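PDB 3ZH5: protein E from Haemophilus influenzae, which acts as a multifunctional adhesin, binding host epithelial cells, vitronectin, laminin and plasminogen and aiding serum resistance and immune evasion. Local coordinates for residues Ser66-Tyr70 and Gln82-Asp86; Leu54-Pro58 and Gly95-Ala99; Pro39-His43 and Leu73-Asn77; Ser14-Arg18 and Ile27-Ser31. Residue numbers count along the deposited sequence, not the author numbering.

Contact 1: Ser66-Tyr70 and Gln82-Asp86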
loop_
_atom_site.group_PDB
_atom_site.type_symbol
_atom_site.label_atom_id
_atom_site.label_comp_id
_atom_site.label_asym_id
_atom_site.label_seq_id
_atom_site.Cartn_x
_atom_site.Cartn_y
_atom_site.Cartn_z
ATOM N N SER A 66 -2.013 -10.186 -4.946
ATOM C CA SER A 66 -1.578 -8.912 -4.380
ATOM C C SER A 66 -2.635 -8.345 -3.439
ATOM O O SER A 66 -3.761 -8.824 -3.387
ATOM C CB SER A 66 -1.238 -7.903 -5.498
ATOM O OG SER A 66 -2.412 -7.516 -6.243
ATOM N N VAL A 67 -2.236 -7.346 -2.666
ATOM C CA VAL A 67 -3.127 -6.657 -1.759
ATOM C C VAL A 67 -3.012 -5.182 -2.039
ATOM O O VAL A 67 -1.932 -4.671 -2.247
ATOM C CB VAL A 67 -2.696 -6.894 -0.313
ATOM C CG1 VAL A 67 -3.771 -6.423 0.639
ATOM C CG2 VAL A 67 -2.426 -8.365 -0.112
ATOM N N ARG A 68 -4.132 -4.481 -2.036
ATOM C CA ARG A 68 -4.114 -3.044 -2.154
ATOM C C ARG A 68 -4.666 -2.468 -0.853
ATOM O O ARG A 68 -5.750 -2.843 -0.410
ATOM C CB ARG A 68 -4.991 -2.669 -3.354
ATOM C CG ARG A 68 -5.068 -1.203 -3.712
ATOM C CD ARG A 68 -5.797 -1.029 -5.045
ATOM N NE ARG A 68 -5.017 -1.330 -6.256
ATOM C CZ ARG A 68 -4.175 -0.477 -6.833
ATOM N NH1 ARG A 68 -3.965 0.719 -6.296
ATOM N NH2 ARG A 68 -3.543 -0.809 -7.936
ATOM N N GLN A 69 -3.939 -1.546 -0.237
ATOM C CA GLN A 69 -4.376 -0.968 1.023
ATOM C C GLN A 69 -4.436 0.530 0.935
ATOM O O GLN A 69 -3.455 1.178 0.592
ATOM C CB GLN A 69 -3.438 -1.343 2.141
ATOM C CG GLN A 69 -3.532 -2.806 2.470
ATOM C CD GLN A 69 -2.675 -3.187 3.635
ATOM O OE1 GLN A 69 -1.484 -2.885 3.685
ATOM N NE2 GLN A 69 -3.276 -3.871 4.578
ATOM N N TYR A 70 -5.598 1.061 1.271
ATOM C CA TYR A 70 -5.820 2.495 1.285
ATOM C C TYR A 70 -5.230 3.105 2.524
ATOM O O TYR A 70 -5.623 2.753 3.667
ATOM C CB TYR A 70 -7.311 2.730 1.284
ATOM C CG TYR A 70 -7.759 4.157 0.977
ATOM C CD1 TYR A 70 -7.342 5.227 1.755
ATOM C CD2 TYR A 70 -8.597 4.411 -0.086
ATOM C CE1 TYR A 70 -7.755 6.540 1.450
ATOM C CE2 TYR A 70 -9.005 5.700 -0.395
ATOM C CZ TYR A 70 -8.590 6.761 0.386
ATOM O OH TYR A 70 -9.017 8.065 0.037
ATOM N N GLN A 82 -4.468 3.286 8.298
ATOM C CA GLN A 82 -4.890 2.167 7.455
ATOM C C GLN A 82 -6.398 2.227 7.389
ATOM O O GLN A 82 -7.068 2.129 8.434
ATOM C CB GLN A 82 -4.428 0.834 8.040
ATOM C CG GLN A 82 -5.086 -0.445 7.484
ATOM C CD GLN A 82 -4.914 -0.725 6.017
ATOM O OE1 GLN A 82 -3.931 -0.321 5.381
ATOM N NE2 GLN A 82 -5.860 -1.477 5.468
ATOM N N VAL A 83 -6.928 2.358 6.171
ATOM C CA VAL A 83 -8.375 2.550 5.976
ATOM C C VAL A 83 -9.070 1.294 5.487
ATOM O O VAL A 83 -10.174 0.960 5.941
ATOM C CB VAL A 83 -8.633 3.692 4.963
ATOM C CG1 VAL A 83 -10.101 3.763 4.559
ATOM C CG2 VAL A 83 -8.152 4.986 5.583
ATOM N N ARG A 84 -8.475 0.618 4.526
ATOM C CA ARG A 84 -9.098 -0.605 4.023
ATOM C C ARG A 84 -8.139 -1.450 3.218
ATOM O O ARG A 84 -7.052 -0.988 2.781
ATOM C CB ARG A 84 -10.362 -0.338 3.224
ATOM C CG ARG A 84 -10.144 0.099 1.814
ATOM C CD ARG A 84 -11.427 0.146 1.007
ATOM N NE ARG A 84 -11.867 -1.184 0.559
ATOM C CZ ARG A 84 -13.016 -1.772 0.895
ATOM N NH1 ARG A 84 -13.893 -1.158 1.684
ATOM N NH2 ARG A 84 -13.313 -2.983 0.420
ATOM N N THR A 85 -8.548 -2.714 3.080
ATOM C CA THR A 85 -7.764 -3.734 2.426
ATOM C C THR A 85 -8.598 -4.487 1.426
ATOM O O THR A 85 -9.710 -4.897 1.721
ATOM C CB THR A 85 -7.235 -4.752 3.440
ATOM O OG1 THR A 85 -6.336 -4.096 4.338
ATOM C CG2 THR A 85 -6.516 -5.863 2.729
ATOM N N ASP A 86 -8.047 -4.639 0.225
ATOM C CA ASP A 86 -8.676 -5.423 -0.818
ATOM C C ASP A 86 -7.670 -6.427 -1.340
ATOM O O ASP A 86 -6.487 -6.099 -1.520
ATOM C CB ASP A 86 -9.137 -4.495 -1.951
ATOM C CG ASP A 86 -10.327 -3.622 -1.543
ATOM O OD1 ASP A 86 -11.442 -4.187 -1.420
ATOM O OD2 ASP A 86 -10.146 -2.393 -1.335
HETATM O O HOH W 1 -8.149 -1.094 -0.729
#
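Strand segments Ser66-Tyr70 and Gln82-Asp86 run antiparallel, their axes 4.7 Å apart at closest and their directions 159° apart. Arg68 and Asp86 form a hydrogen-bonded pair, Arg68 N to Asp86 O at 2.9 Å and Asp86 N to Arg68 O at 3.0 Å; Gln69 and Thr85 follow as a non-hydrogen-bonded pair. Beyond it the ladder is distorted: Tyr70 N bonds Arg84 O (2.9 Å), but Tyr70 O takes Val83 N (2.9 Å). Val83 has a near-helical psi of -44°, so Val83 and Arg84 together face Tyr70, as in a classic beta bulge. Gln69 and Thr85 share one face, where Gln69 NE2 donates to Thr85 OG1 at 3.1 Å, and Val67 CG1 meets Thr85 CG2 at 3.5 Å. The other face carries Arg68, Tyr70, Arg84 and Asp86. There Arg84 bridges to Asp86 two residues on, NE to OD2 at 2.8 Å and NH2 to OD1 at 2.9 Å; a water joins Asp86 OD2 (2.5 Å) to Arg68 O (3.0 Å). The Arg68 guanidinium leads away to Asp28 and Asp45, and the Tyr70 hydroxyl to His43, while Tyr70 CD1 lies 3.8 Å from Val83 CB. This is a bulged beta hairpin, strands 64-74 and 79-88, near the centre of the antiparallel sheet of protein E.

Contact 2: Leu54-Pro58 and Gly95-Ala99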
loop_
_atom_site.group_PDB
_atom_site.type_symbol
_atom_site.label_atom_id
_atom_site.label_comp_id
_atom_site.label_asym_id
_atom_site.label_seq_id
_atom_site.Cartn_x
_atom_site.Cartn_y
_atom_site.Cartn_z
ATOM N N LEU A 54 -3.069 -16.176 -0.848
ATOM C CA LEU A 54 -4.041 -16.156 0.237
ATOM C C LEU A 54 -5.387 -16.585 -0.321
ATOM O O LEU A 54 -5.856 -16.039 -1.309
ATOM C CB LEU A 54 -4.143 -14.761 0.858
ATOM C CG LEU A 54 -2.872 -14.228 1.522
ATOM C CD1 LEU A 54 -3.137 -12.849 2.126
ATOM C CD2 LEU A 54 -2.341 -15.192 2.576
ATOM N N TYR A 55 -5.986 -17.594 0.294
ATOM C CA TYR A 55 -7.272 -18.100 -0.161
ATOM C C TYR A 55 -8.378 -17.358 0.560
ATOM O O TYR A 55 -8.856 -17.798 1.609
ATOM C CB TYR A 55 -7.373 -19.601 0.095
ATOM C CG TYR A 55 -6.369 -20.405 -0.697
ATOM C CD1 TYR A 55 -5.059 -20.528 -0.271
ATOM C CD2 TYR A 55 -6.735 -21.032 -1.875
ATOM C CE1 TYR A 55 -4.137 -21.262 -0.999
ATOM C CE2 TYR A 55 -5.835 -21.764 -2.602
ATOM C CZ TYR A 55 -4.537 -21.877 -2.165
ATOM O OH TYR A 55 -3.640 -22.608 -2.904
ATOM N N VAL A 56 -8.781 -16.233 -0.024
ATOM C CA VAL A 56 -9.738 -15.320 0.601
ATOM C C VAL A 56 -10.998 -15.143 -0.240
ATOM O O VAL A 56 -11.765 -14.213 -0.031
ATOM C CB VAL A 56 -9.115 -13.921 0.814
ATOM C CG1 VAL A 56 -8.196 -13.921 2.019
ATOM C CG2 VAL A 56 -8.365 -13.456 -0.437
ATOM N N TYR A 57 -11.204 -16.036 -1.196
ATOM C CA TYR A 57 -12.294 -15.902 -2.136
ATOM C C TYR A 57 -13.376 -16.881 -1.796
ATOM O O TYR A 57 -13.139 -17.800 -1.011
ATOM C CB TYR A 57 -11.778 -16.172 -3.538
ATOM C CG TYR A 57 -10.972 -15.032 -4.080
ATOM C CD1 TYR A 57 -9.625 -14.909 -3.769
ATOM C CD2 TYR A 57 -11.549 -14.075 -4.891
ATOM C CE1 TYR A 57 -8.879 -13.868 -4.252
ATOM C CE2 TYR A 57 -10.808 -13.029 -5.380
ATOM C CZ TYR A 57 -9.473 -12.932 -5.058
ATOM O OH TYR A 57 -8.740 -11.888 -5.550
ATOM N N PRO A 58 -14.565 -16.694 -2.398
ATOM C CA PRO A 58 -15.719 -17.564 -2.187
ATOM C C PRO A 58 -15.342 -18.994 -2.495
ATOM O O PRO A 58 -15.692 -19.911 -1.758
ATOM C CB PRO A 58 -16.723 -17.054 -3.221
ATOM C CG PRO A 58 -15.885 -16.380 -4.266
ATOM C CD PRO A 58 -14.825 -15.722 -3.473
ATOM N N GLY A 95 -7.491 -6.999 -10.930
ATOM C CA GLY A 95 -8.145 -8.256 -11.253
ATOM C C GLY A 95 -9.338 -8.534 -10.365
ATOM O O GLY A 95 -10.025 -7.610 -9.922
ATOM N N LEU A 96 -9.593 -9.813 -10.098
ATOM C CA LEU A 96 -10.763 -10.187 -9.311
ATOM C C LEU A 96 -10.504 -9.893 -7.849
ATOM O O LEU A 96 -9.477 -10.300 -7.293
ATOM C CB LEU A 96 -11.110 -11.668 -9.486
ATOM C CG LEU A 96 -12.388 -12.087 -8.738
ATOM C CD1 LEU A 96 -13.634 -11.492 -9.402
ATOM C CD2 LEU A 96 -12.515 -13.601 -8.633
ATOM N N ARG A 97 -11.461 -9.217 -7.224
ATOM C CA ARG A 97 -11.260 -8.623 -5.915
ATOM C C ARG A 97 -12.007 -9.357 -4.801
ATOM O O ARG A 97 -13.094 -9.891 -5.014
ATOM C CB ARG A 97 -11.765 -7.180 -5.967
ATOM C CG ARG A 97 -11.545 -6.411 -4.670
ATOM C CD ARG A 97 -12.204 -5.059 -4.700
ATOM N NE ARG A 97 -13.651 -5.176 -4.603
ATOM C CZ ARG A 97 -14.306 -5.451 -3.481
ATOM N NH1 ARG A 97 -13.630 -5.635 -2.355
ATOM N NH2 ARG A 97 -15.641 -5.539 -3.483
ATOM N N ALA A 98 -11.447 -9.348 -3.600
ATOM C CA ALA A 98 -12.181 -9.827 -2.447
ATOM C C ALA A 98 -11.801 -8.965 -1.276
ATOM O O ALA A 98 -10.826 -8.232 -1.327
ATOM C CB ALA A 98 -11.879 -11.273 -2.163
ATOM N N ALA A 99 -12.591 -9.033 -0.215
ATOM C CA ALA A 99 -12.339 -8.190 0.933
ATOM C C ALA A 99 -12.986 -8.786 2.163
ATOM O O ALA A 99 -13.990 -9.481 2.059
ATOM C CB ALA A 99 -12.888 -6.787 0.679
#
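Leu54 ends a short strand by backbone pairing with Ala64, and beyond it residues Tyr55-Pro58 run as irregular loop past the edge strand 97-98. Val56 points its CA-to-CB bond at that strand: its carbonyl O lies 3.6 Å from Ala98 CB, and its CG2 reaches the same methyl at 4.5 Å. Tyr57 makes the main contact. Ala98 CB sits over one face of its ring, 4.0 Å from the centroid and 17° off the normal, a CH-pi contact, while ring atom CE2 touches Leu96 CD2 at 3.7 Å. At the ring edge Tyr57 OH donates to Leu96 O across a very short 2.5 Å, so the phenol is held both by its face and by its hydroxyl. Strand 97-98 pairs through Ala98 with Phe87 of strand 79-88, whose side chain also touches Leu54 and Val56. The arrangement is a surface loop packed chiefly by one tyrosine onto a short edge strand of the antiparallel sheet.

Contact 3: Pro39-His43 and Leu73-Asn77. With EDO (1,2-ethanediol), chain C.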
loop_
_atom_site.group_PDB
_atom_site.type_symbol
_atom_site.label_atom_id
_atom_site.label_comp_id
_atom_site.label_asym_id
_atom_site.label_seq_id
_atom_site.Cartn_x
_atom_site.Cartn_y
_atom_site.Cartn_z
ATOM N N PRO A 39 -3.206 20.544 2.771
ATOM C CA PRO A 39 -2.313 19.939 1.781
ATOM C C PRO A 39 -1.309 19.027 2.388
ATOM O O PRO A 39 -0.707 18.355 1.590
ATOM C CB PRO A 39 -1.563 21.134 1.190
ATOM C CG PRO A 39 -2.566 22.259 1.332
ATOM C CD PRO A 39 -3.190 22.013 2.660
ATOM N N GLN A 40 -1.130 19.008 3.710
ATOM C CA GLN A 40 -0.151 18.107 4.336
ATOM C C GLN A 40 -0.704 16.686 4.429
ATOM O O GLN A 40 0.019 15.734 4.739
ATOM C CB GLN A 40 0.243 18.639 5.728
ATOM C CG GLN A 40 1.293 19.777 5.704
ATOM C CD GLN A 40 2.686 19.279 5.277
ATOM O OE1 GLN A 40 2.848 18.748 4.178
ATOM N NE2 GLN A 40 3.680 19.418 6.164
ATOM N N ILE A 41 -1.997 16.529 4.121
ATOM C CA ILE A 41 -2.640 15.245 4.270
ATOM C C ILE A 41 -2.717 14.569 2.907
ATOM O O ILE A 41 -3.189 15.163 1.951
ATOM C CB ILE A 41 -4.040 15.402 4.940
ATOM C CG1 ILE A 41 -3.852 15.753 6.417
ATOM C CG2 ILE A 41 -4.820 14.094 4.872
ATOM C CD1 ILE A 41 -5.143 15.859 7.187
ATOM N N VAL A 42 -2.168 13.355 2.774
ATOM C CA VAL A 42 -2.162 12.708 1.473
ATOM C C VAL A 42 -2.732 11.340 1.553
ATOM O O VAL A 42 -2.310 10.552 2.391
ATOM C CB VAL A 42 -0.704 12.596 0.885
ATOM C CG1 VAL A 42 -0.737 12.055 -0.525
ATOM C CG2 VAL A 42 -0.004 13.943 0.924
ATOM N N HIS A 43 -3.623 11.027 0.620
ATOM C CA HIS A 43 -4.220 9.697 0.509
ATOM C C HIS A 43 -3.526 8.907 -0.594
ATOM O O HIS A 43 -3.220 9.448 -1.681
ATOM C CB HIS A 43 -5.721 9.732 0.164
ATOM C CG HIS A 43 -6.611 10.432 1.156
ATOM N ND1 HIS A 43 -7.900 10.034 1.378
ATOM C CD2 HIS A 43 -6.417 11.520 1.936
ATOM C CE1 HIS A 43 -8.462 10.816 2.288
ATOM N NE2 HIS A 43 -7.568 11.715 2.654
ATOM N N LEU A 73 -1.913 9.543 4.954
ATOM C CA LEU A 73 -0.736 10.078 5.614
ATOM C C LEU A 73 -0.862 11.550 5.959
ATOM O O LEU A 73 -1.176 12.377 5.103
ATOM C CB LEU A 73 0.511 9.829 4.724
ATOM C CG LEU A 73 1.812 10.504 5.143
ATOM C CD1 LEU A 73 2.326 9.784 6.381
ATOM C CD2 LEU A 73 2.846 10.432 3.980
ATOM N N ASN A 74 -0.542 11.893 7.201
ATOM C CA ASN A 74 -0.315 13.271 7.584
ATOM C C ASN A 74 1.192 13.618 7.640
ATOM O O ASN A 74 1.905 13.159 8.523
ATOM C CB ASN A 74 -0.977 13.544 8.924
ATOM C CG ASN A 74 -0.968 15.007 9.280
ATOM O OD1 ASN A 74 -0.411 15.833 8.551
ATOM N ND2 ASN A 74 -1.627 15.350 10.366
ATOM N N CYS A 75 1.658 14.432 6.703
ATOM C CA CYS A 75 3.084 14.748 6.565
ATOM C C CYS A 75 3.599 15.620 7.694
ATOM O O CYS A 75 4.809 15.725 7.888
ATOM C CB CYS A 75 3.387 15.428 5.209
ATOM S SG CYS A 75 3.184 14.308 3.848
ATOM N N ALA A 76 2.706 16.254 8.443
ATOM C CA ALA A 76 3.139 17.148 9.525
ATOM C C ALA A 76 3.566 16.365 10.800
ATOM O O ALA A 76 4.399 16.826 11.577
ATOM C CB ALA A 76 2.034 18.133 9.862
ATOM N N ASN A 77 2.976 15.204 11.026
ATOM C CA ASN A 77 3.295 14.419 12.232
ATOM C C ASN A 77 3.560 12.962 11.920
ATOM O O ASN A 77 3.758 12.158 12.830
ATOM C CB ASN A 77 2.187 14.566 13.278
ATOM C CG ASN A 77 0.804 14.181 12.746
ATOM O OD1 ASN A 77 0.668 13.524 11.706
ATOM N ND2 ASN A 77 -0.231 14.571 13.484
HETATM C C1 EDO C . -8.561 13.048 6.422
HETATM O O1 EDO C . -8.312 13.442 7.784
HETATM C C2 EDO C . -8.477 14.258 5.490
HETATM O O2 EDO C . -8.102 13.878 4.145
#
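Neighbouring strands 41-50 and 64-74 of the antiparallel sheet meet here at their ends, and an Asx turn leads the chain out of the second. Val42 and Leu73 form the hydrogen-bonded pair and satisfy each other fully: Val42 N gives to Leu73 O at 2.7 Å, Leu73 N to Val42 O at 2.8 Å. Ile41 and Asn74 are the non-hydrogen-bonded pair, with Ile41 CA approaching Leu73 O at 3.3 Å. Just beyond the paired residues, Gln40 O, which precedes its strand, accepts Cys75 N, which follows its own, at 2.9 Å, extending the ladder by one bond. Asn74 supplies the turn: its OD1 takes Ala76 N at 3.1 Å, giving that amide an acceptor that the opposite segment does not provide. Asn77 N returns only a weak bond to Asn74 O (3.4 Å). Both nitrogens of His43 are occupied, ND1 by the Tyr70 hydroxyl and NE2 as donor to O2 of an ethanediol (2.7 Å), a molecule probably from the crystallisation liquor that also bonds Asp35. On the face opposite Ile41 and Asn74, Val42 and Leu73 pack against helix 115-128. Cys75 forms a disulfide with Cys124 of that helix, tying the end of the strand covalently to it, and the Cys75 sulfur SG lies 4.3 Å from Val42 CG2.

Contact 4: Ser14-Arg18 and Ile27-Ser31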
loop_
_atom_site.group_PDB
_atom_site.type_symbol
_atom_site.label_atom_id
_atom_site.label_comp_id
_atom_site.label_asym_id
_atom_site.label_seq_id
_atom_site.Cartn_x
_atom_site.Cartn_y
_atom_site.Cartn_z
ATOM N N SER A 14 4.934 0.876 -14.366
ATOM C CA SER A 14 5.017 2.334 -14.380
ATOM C C SER A 14 4.089 2.975 -13.352
ATOM O O SER A 14 2.906 2.626 -13.224
ATOM C CB SER A 14 4.750 2.874 -15.804
ATOM O OG SER A 14 3.744 3.875 -15.794
ATOM N N GLY A 15 4.650 3.930 -12.619
ATOM C CA GLY A 15 3.964 4.619 -11.558
ATOM C C GLY A 15 4.052 3.989 -10.177
ATOM O O GLY A 15 3.634 4.600 -9.199
ATOM N N TYR A 16 4.566 2.771 -10.073
ATOM C CA TYR A 16 4.683 2.126 -8.760
ATOM C C TYR A 16 6.070 2.427 -8.223
ATOM O O TYR A 16 7.050 2.351 -8.938
ATOM C CB TYR A 16 4.444 0.619 -8.862
ATOM C CG TYR A 16 2.988 0.310 -9.088
ATOM C CD1 TYR A 16 2.400 0.525 -10.329
ATOM C CD2 TYR A 16 2.195 -0.171 -8.052
ATOM C CE1 TYR A 16 1.048 0.270 -10.535
ATOM C CE2 TYR A 16 0.841 -0.425 -8.243
ATOM C CZ TYR A 16 0.273 -0.206 -9.487
ATOM O OH TYR A 16 -1.066 -0.461 -9.694
ATOM N N ILE A 17 6.125 2.800 -6.962
ATOM C CA ILE A 17 7.320 3.211 -6.327
ATOM C C ILE A 17 7.678 2.100 -5.328
ATOM O O ILE A 17 6.925 1.820 -4.394
ATOM C CB ILE A 17 7.159 4.514 -5.588
ATOM C CG1 ILE A 17 6.616 5.638 -6.508
ATOM C CG2 ILE A 17 8.495 4.917 -4.968
ATOM C CD1 ILE A 17 6.446 6.944 -5.764
ATOM N N ARG A 18 8.825 1.478 -5.514
ATOM C CA ARG A 18 9.222 0.375 -4.648
ATOM C C ARG A 18 9.831 0.920 -3.367
ATOM O O ARG A 18 10.559 1.904 -3.374
ATOM C CB ARG A 18 10.204 -0.530 -5.403
ATOM C CG ARG A 18 10.835 -1.638 -4.619
ATOM C CD ARG A 18 11.800 -2.376 -5.559
ATOM N NE ARG A 18 11.102 -3.379 -6.347
ATOM C CZ ARG A 18 11.428 -3.744 -7.578
ATOM N NH1 ARG A 18 12.454 -3.179 -8.204
ATOM N NH2 ARG A 18 10.711 -4.675 -8.195
ATOM N N ILE A 27 4.186 1.985 -3.520
ATOM C CA ILE A 27 3.156 3.045 -3.531
ATOM C C ILE A 27 2.609 3.106 -4.942
ATOM O O ILE A 27 3.378 3.085 -5.891
ATOM C CB ILE A 27 3.764 4.416 -3.257
ATOM C CG1 ILE A 27 4.307 4.476 -1.835
ATOM C CG2 ILE A 27 2.746 5.558 -3.541
ATOM C CD1 ILE A 27 5.275 5.572 -1.657
ATOM N N ASP A 28 1.292 3.135 -5.102
ATOM C CA ASP A 28 0.737 3.263 -6.428
ATOM C C ASP A 28 0.631 4.757 -6.637
ATOM O O ASP A 28 -0.217 5.450 -6.027
ATOM C CB ASP A 28 -0.578 2.494 -6.554
ATOM C CG ASP A 28 -1.367 2.833 -7.826
ATOM O OD1 ASP A 28 -0.881 3.614 -8.681
ATOM O OD2 ASP A 28 -2.477 2.256 -7.989
ATOM N N SER A 29 1.529 5.263 -7.486
ATOM C CA SER A 29 1.717 6.700 -7.642
ATOM C C SER A 29 0.441 7.357 -8.191
ATOM O O SER A 29 0.108 8.486 -7.835
ATOM C CB SER A 29 2.911 6.969 -8.558
ATOM O OG SER A 29 3.389 8.274 -8.376
ATOM N N GLU A 30 -0.286 6.609 -9.007
ATOM C CA GLU A 30 -1.458 7.126 -9.705
ATOM C C GLU A 30 -2.602 7.388 -8.733
ATOM O O GLU A 30 -3.439 8.282 -8.973
ATOM C CB GLU A 30 -1.900 6.127 -10.779
ATOM C CG GLU A 30 -3.002 6.618 -11.717
ATOM C CD GLU A 30 -4.388 6.563 -11.078
ATOM O OE1 GLU A 30 -4.530 5.873 -10.037
ATOM O OE2 GLU A 30 -5.324 7.221 -11.604
ATOM N N SER A 31 -2.624 6.614 -7.654
ATOM C CA SER A 31 -3.670 6.683 -6.626
ATOM C C SER A 31 -3.565 7.836 -5.626
ATOM O O SER A 31 -4.494 8.051 -4.819
ATOM C CB SER A 31 -3.646 5.362 -5.836
ATOM O OG SER A 31 -2.614 5.331 -4.873
#
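Asp28 opens a turn with its main chain and its side chain at once: OD1 accepts Glu30 N at 3.1 Å in an Asx turn, while its carbonyl O takes Ser31 N (3.1 Å), closing a type I turn, and also Ser31 OG (2.7 Å). Before this corner, Ile27 and Asp28 pair antiparallel with Ile17 and Tyr16 in the beta hairpin of strands 16-19 and 25-34. Ile17 N bonds Ile27 O at 3.0 Å and Ile27 N bonds Ile17 O at 2.9 Å. Gly15 has a phi of 89°, where a CB would be jammed against the preceding carbonyl; its O accepts Ser29 N at a modelled 2.8 Å, though this oxygen's position is less certain. The Tyr16 ring lays one face over Asp28 CA. Ile17 and Ile27 share the other face, CB to CB 4.1 Å, and Ile27 packs on helix 115-128. The hairpin is thus two-sided: apolar toward the helix, while the opposite face sets the Tyr16 ring beside a buried carboxylate whose charge is met by Arg68.

All four contacts reach one antiparallel sheet, and contact 1 touches each of the others. Arg68 NH1 of contact 1 forms a salt bridge with Asp28 OD2 of contact 4 at 2.7 Å; Asp86 OD1 binds Arg97 NH1 of contact 2 at 2.8 Å; Tyr70 OH lies 2.6 Å from His43 ND1 of contact 3, a probable hydrogen bond. Contacts 1 and 3 both use strand 64-74, their centres 18 Å apart. Contacts 2 and 3 lie on opposite sides of the chain's centre, 30 Å between centres, and His43 links the latter to the ethanediol. Along the chain, contact 1 is nested inside the loop closed by contact 2, whereas contact 4 closes before the other three open.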